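Local coordinates for phage-like element PBSX protein XepA (Bacillus subtilis, PDB 6IA5) that is of unknown function, does not seem to be involved in host cell lysis, and assembles as a pentamer, at residues R173-A184 and G269-S279; A192-V203 and A248-I259. All coordinates share one frame; numbering follows the deposited sequence. Where two conformers were deposited one is given.

Contact 1: residues R173-A184 and G269-S279; sequences RKTFDFVFHENA and GTLSVKGTAVS
Val273 O takes two backbone N-H groups at once, from Phe180 N at 2.8 Å and from His181 N at 3.0 Å. This sharing is the signature of a classic beta bulge, set in an antiparallel pair: strand 271-278 runs against 175-179 with the axes at 159°, then against 181-184 once the chain has turned its corner at Phe180. Val273 meets both residues of the bulge with its side chain as well. Its CG2 lies 4.0 Å from CD2 of His181, the two groups pointing the same way, while CG1 rests on the CB of Phe180. The Phe180 ring turns its edge to the Val273 carbonyl.

On the other face of the sheet, Lys274 stretches out fully beyond CG and runs alongside Val179. That extension delivers NZ to Glu182 OE2 at 2.7 Å, a salt bridge made from above the carboxylate plane.

Ser279 closes the far end as the last residue of the chain. With OG held between its own backbone N and carbonyl carbon (chi1 52°), the hydroxyl oxygen accepts a hydrogen bond from Lys174 N at 2.7 Å, nearly straight at 176°, while Ser279 N donates back to Lys174 O. OG thus stands in for a backbone carbonyl, and the terminal carboxylate serves the pentamer instead: its OXT forms a salt bridge with Arg173 of a neighbouring subunit, and Arg173 NH1, in one of two conformers, reaches Ser279 OXT of another subunit.

Between these ends, Ala277 CB sits over one face of the Phe176 ring, 3.9 Å from the centroid and close to its normal, a CH-pi contact. A G1 bulge at Asn183 and Ala184 ends the pairing, where Ser272 OG accepts from Asn183 N at 3.0 Å and also binds a water.

Contact 2: residues A192-V203 and A248-I259; sequences ALPVDGAAHLLV and AWAFDIKGFKEI
Phe251 N donates to Leu201 O at 2.7 Å, the shortest bond between the two segments, and Leu201 N donates back to Phe251 O. They belong to the antiparallel pairing of strand 200-203 with 248-252, whose axes lie at 166°. Where this pairing ends, Ala199 O accepts from Ile253 N, the donor lying above the carbonyl plane. Beside that carbonyl, Asp252 OD1 accepts from Lys254 N at 3.3 Å, which makes an Asx turn; in one of two conformers of Lys254, NZ adds a salt bridge to the same oxygen at 3.0 Å. The Lys254 chain passes over Ala199.

On the far side of the two turns, type I' at 195-198 and type II at 253-256, the same segments pair again, Leu193 with Ile259. The two pairings face each other across an apolar interior, as in a beta sandwich: Leu201 CD2 and Ile259 CG2 slide past each other in opposite directions at 3.7 Å.

Ile253 plugs the end between the turns. Its CG1 lies between backbone N and carbonyl carbon (chi1 61°), which places CD1 among Leu201 CB, Ala198 CB and Val195 CG1. Farther along, Val203 CG2 touches CE1 of Phe251 at 3.7 Å, the two side chains meeting at an oblique angle, and the Phe251 ring meets Phe216 edge-to-face.

Val195 N bonds to Lys257 O at 3.0 Å and 173°, while Lys257 NZ forms a salt bridge with Asp177 of a neighbouring subunit. A water donates to Ala198 O and accepts weakly from Gly255 N, joining the two turns.

How the contacts relate
The centres of contacts 1 and 2 lie about 11 Å apart in the C-terminal, all-beta part of the chain, within one curled antiparallel sheet. Along the sequence the order is 173-184, 192-203, 248-259, 269-279, so the outer segments pair in contact 1 and the inner ones in contact 2. Strand 271-278 is the shared seam: it has 175-184 on one edge and 200-207 on the other. There Val278 N probably bonds to His200 O and Val278 O to Ala199 N, both at 2.8 Å, with Ala199 and His200 forming a classic bulge opposite Val278. Both contacts also touch a neighbouring subunit, which ties this sheet to the pentamer.

Contact 1: residues R173-A184 and G269-S279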
loop_
_atom_site.group_PDB
_atom_site.type_symbol
_atom_site.label_atom_id
_atom_site.label_comp_id
_atom_site.label_asym_id
_atom_site.label_seq_id
_atom_site.Cartn_x
_atom_site.Cartn_y
_atom_site.Cartn_z
ATOM N N ARG E 173 -6.013 -11.261 17.222
ATOM C CA ARG E 173 -5.806 -12.106 18.386
ATOM C C ARG E 173 -4.379 -12.646 18.433
ATOM O O ARG E 173 -3.864 -13.124 17.433
ATOM C CB ARG E 173 -6.844 -13.240 18.426
ATOM C CG ARG E 173 -6.718 -14.169 19.630
ATOM C CD ARG E 173 -8.023 -14.834 20.065
ATOM N NE ARG E 173 -8.928 -13.873 20.688
ATOM C CZ ARG E 173 -10.200 -13.705 20.350
ATOM N NH1 ARG E 173 -10.786 -14.534 19.500
ATOM N NH2 ARG E 173 -10.889 -12.718 20.890
ATOM N N LYS E 174 -3.763 -12.556 19.623
ATOM C CA LYS E 174 -2.457 -13.102 19.969
ATOM C C LYS E 174 -2.613 -14.084 21.137
ATOM O O LYS E 174 -3.439 -13.871 22.026
ATOM C CB LYS E 174 -1.547 -11.928 20.353
ATOM C CG LYS E 174 -0.186 -12.251 20.939
ATOM C CD LYS E 174 0.524 -10.990 21.409
ATOM C CE LYS E 174 1.972 -11.225 21.785
ATOM N NZ LYS E 174 2.342 -10.475 23.009
ATOM N N THR E 175 -1.818 -15.164 21.131
ATOM C CA THR E 175 -1.827 -16.214 22.145
ATOM C C THR E 175 -0.393 -16.610 22.485
ATOM O O THR E 175 0.437 -16.671 21.594
ATOM C CB THR E 175 -2.586 -17.469 21.679
ATOM O OG1 THR E 175 -2.601 -18.345 22.804
ATOM C CG2 THR E 175 -1.975 -18.186 20.499
ATOM N N PHE E 176 -0.101 -16.906 23.762
ATOM C CA PHE E 176 1.173 -17.497 24.147
ATOM C C PHE E 176 0.971 -18.412 25.353
ATOM O O PHE E 176 0.081 -18.168 26.170
ATOM C CB PHE E 176 2.242 -16.422 24.400
ATOM C CG PHE E 176 1.941 -15.388 25.457
ATOM C CD1 PHE E 176 1.200 -14.250 25.164
ATOM C CD2 PHE E 176 2.420 -15.534 26.751
ATOM C CE1 PHE E 176 0.967 -13.279 26.124
ATOM C CE2 PHE E 176 2.176 -14.566 27.720
ATOM C CZ PHE E 176 1.449 -13.439 27.402
ATOM N N ASP E 177 1.801 -19.464 25.452
ATOM C CA ASP E 177 1.813 -20.367 26.596
ATOM C C ASP E 177 2.839 -19.885 27.609
ATOM O O ASP E 177 3.740 -19.138 27.263
ATOM C CB ASP E 177 2.104 -21.801 26.166
ATOM C CG ASP E 177 0.980 -22.398 25.343
ATOM O OD1 ASP E 177 -0.110 -21.763 25.259
ATOM O OD2 ASP E 177 1.190 -23.503 24.799
ATOM N N PHE E 178 2.695 -20.301 28.871
ATOM C CA PHE E 178 3.621 -19.841 29.894
ATOM C C PHE E 178 3.748 -20.888 30.994
ATOM O O PHE E 178 2.768 -21.532 31.352
ATOM C CB PHE E 178 3.195 -18.478 30.445
ATOM C CG PHE E 178 4.181 -17.893 31.428
ATOM C CD1 PHE E 178 5.275 -17.156 30.986
ATOM C CD2 PHE E 178 4.034 -18.114 32.792
ATOM C CE1 PHE E 178 6.198 -16.650 31.893
ATOM C CE2 PHE E 178 4.950 -17.595 33.700
ATOM C CZ PHE E 178 6.038 -16.871 33.246
ATOM N N VAL E 179 4.964 -21.030 31.534
ATOM C CA VAL E 179 5.226 -21.979 32.601
ATOM C C VAL E 179 5.412 -21.207 33.900
ATOM O O VAL E 179 6.365 -20.444 34.037
ATOM C CB VAL E 179 6.447 -22.867 32.285
ATOM C CG1 VAL E 179 6.782 -23.809 33.440
ATOM C CG2 VAL E 179 6.260 -23.631 30.981
ATOM N N PHE E 180 4.492 -21.406 34.845
ATOM C CA PHE E 180 4.634 -20.798 36.156
ATOM C C PHE E 180 5.546 -21.684 37.001
ATOM O O PHE E 180 6.415 -21.173 37.701
ATOM C CB PHE E 180 3.268 -20.624 36.832
ATOM C CG PHE E 180 2.330 -19.704 36.088
ATOM C CD1 PHE E 180 2.343 -18.338 36.335
ATOM C CD2 PHE E 180 1.446 -20.203 35.132
ATOM C CE1 PHE E 180 1.481 -17.486 35.656
ATOM C CE2 PHE E 180 0.585 -19.355 34.448
ATOM C CZ PHE E 180 0.602 -17.999 34.713
ATOM N N HIS E 181 5.293 -23.000 36.932
ATOM C CA HIS E 181 6.010 -24.043 37.639
ATOM C C HIS E 181 6.020 -25.286 36.755
ATOM O O HIS E 181 5.027 -25.609 36.097
ATOM C CB HIS E 181 5.304 -24.438 38.943
ATOM C CG HIS E 181 5.232 -23.364 39.975
ATOM N ND1 HIS E 181 6.241 -23.139 40.889
ATOM C CD2 HIS E 181 4.274 -22.453 40.248
ATOM C CE1 HIS E 181 5.918 -22.147 41.689
ATOM N NE2 HIS E 181 4.702 -21.708 41.315
ATOM N N GLU E 182 7.147 -26.003 36.766
ATOM C CA GLU E 182 7.223 -27.306 36.132
ATOM C C GLU E 182 7.835 -28.300 37.112
ATOM O O GLU E 182 8.996 -28.166 37.485
ATOM C CB GLU E 182 8.100 -27.188 34.894
ATOM C CG GLU E 182 8.303 -28.495 34.170
ATOM C CD GLU E 182 8.678 -28.262 32.726
ATOM O OE1 GLU E 182 9.753 -27.686 32.438
ATOM O OE2 GLU E 182 7.838 -28.597 31.902
ATOM N N ASN E 183 7.031 -29.271 37.550
ATOM C CA ASN E 183 7.494 -30.314 38.452
ATOM C C ASN E 183 8.108 -29.714 39.717
ATOM O O ASN E 183 9.154 -30.168 40.177
ATOM C CB ASN E 183 8.472 -31.256 37.750
ATOM C CG ASN E 183 7.835 -31.956 36.576
ATOM O OD1 ASN E 183 6.707 -32.424 36.672
ATOM N ND2 ASN E 183 8.550 -32.003 35.467
ATOM N N ALA E 184 7.452 -28.697 40.282
ATOM C CA ALA E 184 7.940 -28.070 41.498
ATOM C C ALA E 184 7.887 -29.078 42.642
ATOM O O ALA E 184 6.926 -29.841 42.750
ATOM C CB ALA E 184 7.124 -26.843 41.807
ATOM N N GLY E 269 5.073 -35.316 46.331
ATOM C CA GLY E 269 5.088 -35.319 44.877
ATOM C C GLY E 269 5.402 -33.933 44.321
ATOM O O GLY E 269 5.848 -33.053 45.050
ATOM N N THR E 270 5.169 -33.758 43.021
ATOM C CA THR E 270 5.494 -32.501 42.370
ATOM C C THR E 270 4.233 -31.915 41.719
ATOM O O THR E 270 3.197 -32.585 41.596
ATOM C CB THR E 270 6.645 -32.689 41.376
ATOM O OG1 THR E 270 6.144 -33.632 40.433
ATOM C CG2 THR E 270 7.922 -33.206 42.009
ATOM N N LEU E 271 4.342 -30.654 41.297
ATOM C CA LEU E 271 3.212 -29.937 40.720
ATOM C C LEU E 271 3.702 -29.052 39.581
ATOM O O LEU E 271 4.706 -28.366 39.723
ATOM C CB LEU E 271 2.511 -29.122 41.814
ATOM C CG LEU E 271 1.098 -28.632 41.478
ATOM C CD1 LEU E 271 0.102 -29.788 41.518
ATOM C CD2 LEU E 271 0.650 -27.543 42.440
ATOM N N SER E 272 3.000 -29.119 38.454
ATOM C CA SER E 272 3.203 -28.187 37.359
ATOM C C SER E 272 2.033 -27.203 37.318
ATOM O O SER E 272 0.895 -27.568 37.609
ATOM C CB SER E 272 3.330 -28.919 36.048
ATOM O OG SER E 272 4.497 -29.737 36.034
ATOM N N VAL E 273 2.334 -25.955 36.961
ATOM C CA VAL E 273 1.342 -24.907 36.787
ATOM C C VAL E 273 1.685 -24.162 35.505
ATOM O O VAL E 273 2.714 -23.495 35.425
ATOM C CB VAL E 273 1.283 -23.951 37.995
ATOM C CG1 VAL E 273 0.161 -22.931 37.796
ATOM C CG2 VAL E 273 1.092 -24.692 39.320
ATOM N N LYS E 274 0.825 -24.316 34.500
ATOM C CA LYS E 274 1.102 -23.758 33.188
ATOM C C LYS E 274 -0.193 -23.200 32.626
ATOM O O LYS E 274 -1.266 -23.719 32.937
ATOM C CB LYS E 274 1.614 -24.849 32.242
ATOM C CG LYS E 274 2.894 -25.514 32.716
ATOM C CD LYS E 274 3.545 -26.371 31.665
ATOM C CE LYS E 274 4.766 -27.086 32.212
ATOM N NZ LYS E 274 5.277 -28.038 31.198
ATOM N N GLY E 275 -0.076 -22.183 31.766
ATOM C CA GLY E 275 -1.278 -21.588 31.207
ATOM C C GLY E 275 -1.110 -21.082 29.783
ATOM O O GLY E 275 -0.017 -21.130 29.218
ATOM N N THR E 276 -2.226 -20.590 29.235
ATOM C CA THR E 276 -2.300 -19.962 27.937
ATOM C C THR E 276 -2.983 -18.608 28.100
ATOM O O THR E 276 -4.102 -18.542 28.628
ATOM C CB THR E 276 -3.093 -20.841 26.961
ATOM O OG1 THR E 276 -2.429 -22.108 26.876
ATOM C CG2 THR E 276 -3.227 -20.221 25.586
ATOM N N ALA E 277 -2.279 -17.550 27.660
ATOM C CA ALA E 277 -2.771 -16.189 27.690
ATOM C C ALA E 277 -3.247 -15.819 26.291
ATOM O O ALA E 277 -2.595 -16.139 25.307
ATOM C CB ALA E 277 -1.699 -15.252 28.161
ATOM N N VAL E 278 -4.383 -15.128 26.220
ATOM C CA VAL E 278 -4.972 -14.749 24.947
ATOM C C VAL E 278 -5.356 -13.275 25.043
ATOM O O VAL E 278 -5.804 -12.814 26.097
ATOM C CB VAL E 278 -6.194 -15.629 24.615
ATOM C CG1 VAL E 278 -6.797 -15.266 23.273
ATOM C CG2 VAL E 278 -5.849 -17.120 24.659
ATOM N N SER E 279 -5.184 -12.548 23.928
ATOM C CA SER E 279 -5.537 -11.135 23.878
ATOM C C SER E 279 -7.070 -10.995 23.839
ATOM O O SER E 279 -7.752 -11.935 23.401
ATOM C CB SER E 279 -4.884 -10.472 22.683
ATOM O OG SER E 279 -5.176 -11.195 21.499
ATOM O OXT SER E 279 -7.689 -9.981 24.224
HETATM O O HOH W 1 3.279 -32.006 36.977
#

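Contact 2: residues A192-V203 and A248-I259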
loop_
_atom_site.group_PDB
_atom_site.type_symbol
_atom_site.label_atom_id
_atom_site.label_comp_id
_atom_site.label_asym_id
_atom_site.label_seq_id
_atom_site.Cartn_x
_atom_site.Cartn_y
_atom_site.Cartn_z
ATOM N N ALA E 192 6.844 -15.373 36.744
ATOM C CA ALA E 192 5.807 -14.363 36.620
ATOM C C ALA E 192 5.477 -14.155 35.150
ATOM O O ALA E 192 6.348 -13.816 34.355
ATOM C CB ALA E 192 6.260 -13.072 37.252
ATOM N N LEU E 193 4.205 -14.356 34.792
ATOM C CA LEU E 193 3.747 -14.123 33.432
ATOM C C LEU E 193 3.730 -12.621 33.164
ATOM O O LEU E 193 3.116 -11.874 33.919
ATOM C CB LEU E 193 2.337 -14.714 33.271
ATOM C CG LEU E 193 1.702 -14.537 31.896
ATOM C CD1 LEU E 193 1.021 -15.821 31.465
ATOM C CD2 LEU E 193 0.673 -13.423 31.933
ATOM N N PRO E 194 4.369 -12.143 32.069
ATOM C CA PRO E 194 4.214 -10.749 31.633
ATOM C C PRO E 194 2.942 -10.648 30.795
ATOM O O PRO E 194 2.809 -11.331 29.785
ATOM C CB PRO E 194 5.459 -10.462 30.768
ATOM C CG PRO E 194 6.161 -11.820 30.592
ATOM C CD PRO E 194 5.279 -12.905 31.195
ATOM N N VAL E 195 2.012 -9.798 31.230
ATOM C CA VAL E 195 0.682 -9.749 30.648
ATOM C C VAL E 195 0.705 -9.285 29.184
ATOM O O VAL E 195 -0.016 -9.846 28.359
ATOM C CB VAL E 195 -0.286 -8.948 31.538
ATOM C CG1 VAL E 195 -1.624 -8.716 30.848
ATOM C CG2 VAL E 195 -0.495 -9.659 32.871
ATOM N N ASP E 196 1.476 -8.232 28.875
ATOM C CA ASP E 196 1.882 -7.880 27.513
ATOM C C ASP E 196 0.781 -8.110 26.478
ATOM O O ASP E 196 0.913 -8.951 25.572
ATOM C CB ASP E 196 3.072 -8.730 27.043
ATOM N N GLY E 197 -0.313 -7.367 26.596
ATOM C CA GLY E 197 -1.305 -7.467 25.534
ATOM C C GLY E 197 -2.363 -8.570 25.694
ATOM O O GLY E 197 -3.324 -8.600 24.924
ATOM N N ALA E 198 -2.214 -9.480 26.666
ATOM C CA ALA E 198 -3.249 -10.484 26.896
ATOM C C ALA E 198 -4.354 -9.916 27.788
ATOM O O ALA E 198 -4.101 -9.046 28.621
ATOM C CB ALA E 198 -2.665 -11.760 27.463
ATOM N N ALA E 199 -5.584 -10.415 27.598
ATOM C CA ALA E 199 -6.735 -10.028 28.402
ATOM C C ALA E 199 -7.257 -11.222 29.221
ATOM O O ALA E 199 -7.943 -11.036 30.223
ATOM C CB ALA E 199 -7.819 -9.501 27.489
ATOM N N HIS E 200 -6.951 -12.443 28.776
ATOM C CA HIS E 200 -7.537 -13.645 29.336
ATOM C C HIS E 200 -6.438 -14.684 29.563
ATOM O O HIS E 200 -5.505 -14.776 28.774
ATOM C CB HIS E 200 -8.682 -14.141 28.434
ATOM C CG HIS E 200 -9.449 -15.275 29.031
ATOM N ND1 HIS E 200 -10.463 -15.074 29.979
ATOM C CD2 HIS E 200 -9.354 -16.615 28.850
ATOM C CE1 HIS E 200 -10.964 -16.237 30.335
ATOM N NE2 HIS E 200 -10.293 -17.209 29.660
ATOM N N LEU E 201 -6.557 -15.466 30.638
ATOM C CA LEU E 201 -5.569 -16.485 30.952
ATOM C C LEU E 201 -6.279 -17.737 31.450
ATOM O O LEU E 201 -7.171 -17.661 32.297
ATOM C CB LEU E 201 -4.624 -15.925 32.028
ATOM C CG LEU E 201 -3.663 -16.922 32.677
ATOM C CD1 LEU E 201 -2.563 -17.370 31.706
ATOM C CD2 LEU E 201 -3.096 -16.342 33.971
ATOM N N LEU E 202 -5.881 -18.894 30.904
ATOM C CA LEU E 202 -6.343 -20.183 31.406
ATOM C C LEU E 202 -5.142 -20.902 32.017
ATOM O O LEU E 202 -4.123 -21.044 31.348
ATOM C CB LEU E 202 -6.949 -20.997 30.256
ATOM C CG LEU E 202 -7.513 -22.350 30.700
ATOM C CD1 LEU E 202 -8.773 -22.167 31.532
ATOM C CD2 LEU E 202 -7.774 -23.273 29.527
ATOM N N VAL E 203 -5.263 -21.308 33.284
ATOM C CA VAL E 203 -4.160 -21.909 34.026
ATOM C C VAL E 203 -4.545 -23.332 34.411
ATOM O O VAL E 203 -5.575 -23.537 35.052
ATOM C CB VAL E 203 -3.798 -21.128 35.304
ATOM C CG1 VAL E 203 -2.682 -21.833 36.082
ATOM C CG2 VAL E 203 -3.400 -19.689 35.041
ATOM N N ALA E 248 -8.440 -26.519 35.867
ATOM C CA ALA E 248 -8.025 -25.334 35.142
ATOM C C ALA E 248 -8.876 -24.152 35.608
ATOM O O ALA E 248 -10.071 -24.303 35.850
ATOM C CB ALA E 248 -8.157 -25.550 33.654
ATOM N N TRP E 249 -8.241 -22.982 35.666
ATOM C CA TRP E 249 -8.822 -21.766 36.205
ATOM C C TRP E 249 -8.693 -20.670 35.157
ATOM O O TRP E 249 -7.606 -20.476 34.620
ATOM C CB TRP E 249 -8.087 -21.386 37.489
ATOM C CG TRP E 249 -8.302 -22.345 38.624
ATOM C CD1 TRP E 249 -7.608 -23.498 38.900
ATOM C CD2 TRP E 249 -9.298 -22.210 39.656
ATOM N NE1 TRP E 249 -8.109 -24.084 40.036
ATOM C CE2 TRP E 249 -9.142 -23.316 40.524
ATOM C CE3 TRP E 249 -10.291 -21.257 39.931
ATOM C CZ2 TRP E 249 -9.941 -23.480 41.657
ATOM C CZ3 TRP E 249 -11.085 -21.429 41.042
ATOM C CH2 TRP E 249 -10.907 -22.529 41.895
ATOM N N ALA E 250 -9.798 -19.955 34.905
ATOM C CA ALA E 250 -9.856 -18.878 33.934
ATOM C C ALA E 250 -9.778 -17.536 34.653
ATOM O O ALA E 250 -10.495 -17.325 35.629
ATOM C CB ALA E 250 -11.121 -18.997 33.104
ATOM N N PHE E 251 -8.922 -16.628 34.146
ATOM C CA PHE E 251 -8.738 -15.317 34.761
ATOM C C PHE E 251 -8.896 -14.215 33.720
ATOM O O PHE E 251 -8.453 -14.351 32.580
ATOM C CB PHE E 251 -7.321 -15.161 35.323
ATOM C CG PHE E 251 -6.959 -16.159 36.389
ATOM C CD1 PHE E 251 -6.491 -17.423 36.062
ATOM C CD2 PHE E 251 -7.114 -15.831 37.731
ATOM C CE1 PHE E 251 -6.166 -18.338 37.055
ATOM C CE2 PHE E 251 -6.802 -16.748 38.722
ATOM C CZ PHE E 251 -6.322 -17.991 38.382
ATOM N N ASP E 252 -9.506 -13.116 34.152
ATOM C CA ASP E 252 -9.505 -11.863 33.424
ATOM C C ASP E 252 -8.295 -11.065 33.902
ATOM O O ASP E 252 -8.244 -10.676 35.066
ATOM C CB ASP E 252 -10.813 -11.102 33.668
ATOM C CG ASP E 252 -10.853 -9.681 33.107
ATOM O OD1 ASP E 252 -9.957 -9.315 32.281
ATOM O OD2 ASP E 252 -11.795 -8.944 33.479
ATOM N N ILE E 253 -7.330 -10.813 33.005
ATOM C CA ILE E 253 -6.068 -10.252 33.474
ATOM C C ILE E 253 -5.825 -8.850 32.909
ATOM O O ILE E 253 -4.724 -8.310 33.086
ATOM C CB ILE E 253 -4.898 -11.216 33.176
ATOM C CG1 ILE E 253 -4.731 -11.486 31.676
ATOM C CG2 ILE E 253 -5.043 -12.504 33.992
ATOM C CD1 ILE E 253 -3.468 -12.255 31.349
ATOM N N LYS E 254 -6.831 -8.290 32.217
ATOM C CA LYS E 254 -6.740 -6.946 31.663
ATOM C C LYS E 254 -6.318 -5.961 32.750
ATOM O O LYS E 254 -6.944 -5.871 33.801
ATOM C CB LYS E 254 -8.082 -6.472 31.095
ATOM C CG LYS E 254 -8.397 -6.894 29.668
ATOM C CD LYS E 254 -9.603 -6.169 29.073
ATOM C CE LYS E 254 -10.832 -6.095 29.962
ATOM N NZ LYS E 254 -11.335 -7.420 30.398
ATOM N N GLY E 255 -5.238 -5.213 32.485
ATOM C CA GLY E 255 -4.847 -4.161 33.404
ATOM C C GLY E 255 -3.709 -4.567 34.344
ATOM O O GLY E 255 -3.087 -3.697 34.953
ATOM N N PHE E 256 -3.441 -5.876 34.480
ATOM C CA PHE E 256 -2.317 -6.309 35.305
ATOM C C PHE E 256 -1.020 -6.255 34.498
ATOM O O PHE E 256 -1.050 -6.366 33.279
ATOM C CB PHE E 256 -2.537 -7.728 35.856
ATOM C CG PHE E 256 -3.503 -7.790 37.007
ATOM C CD1 PHE E 256 -3.104 -7.440 38.292
ATOM C CD2 PHE E 256 -4.828 -8.145 36.798
ATOM C CE1 PHE E 256 -4.000 -7.479 39.349
ATOM C CE2 PHE E 256 -5.731 -8.143 37.854
ATOM C CZ PHE E 256 -5.314 -7.830 39.131
ATOM N N LYS E 257 0.109 -6.152 35.203
ATOM C CA LYS E 257 1.414 -6.189 34.568
ATOM C C LYS E 257 1.943 -7.623 34.564
ATOM O O LYS E 257 2.531 -8.063 33.583
ATOM C CB LYS E 257 2.388 -5.250 35.298
ATOM C CG LYS E 257 2.054 -3.766 35.252
ATOM C CD LYS E 257 2.654 -3.055 34.047
ATOM C CE LYS E 257 3.067 -1.617 34.282
ATOM N NZ LYS E 257 2.181 -0.989 35.285
ATOM N N GLU E 258 1.732 -8.352 35.666
ATOM C CA GLU E 258 2.226 -9.716 35.761
ATOM C C GLU E 258 1.229 -10.584 36.518
ATOM O O GLU E 258 0.475 -10.080 37.356
ATOM C CB GLU E 258 3.536 -9.774 36.548
ATOM C CG GLU E 258 4.641 -8.960 35.916
ATOM C CD GLU E 258 5.948 -9.030 36.677
ATOM O OE1 GLU E 258 6.049 -8.406 37.750
ATOM O OE2 GLU E 258 6.842 -9.736 36.204
ATOM N N ILE E 259 1.298 -11.893 36.255
ATOM C CA ILE E 259 0.478 -12.869 36.964
ATOM C C ILE E 259 1.409 -13.907 37.578
ATOM O O ILE E 259 2.319 -14.410 36.918
ATOM C CB ILE E 259 -0.565 -13.516 36.018
ATOM C CG1 ILE E 259 -1.505 -12.486 35.374
ATOM C CG2 ILE E 259 -1.324 -14.633 36.734
ATOM C CD1 ILE E 259 -2.313 -11.665 36.354
HETATM O O HOH W 2 -4.210 -6.482 29.536
#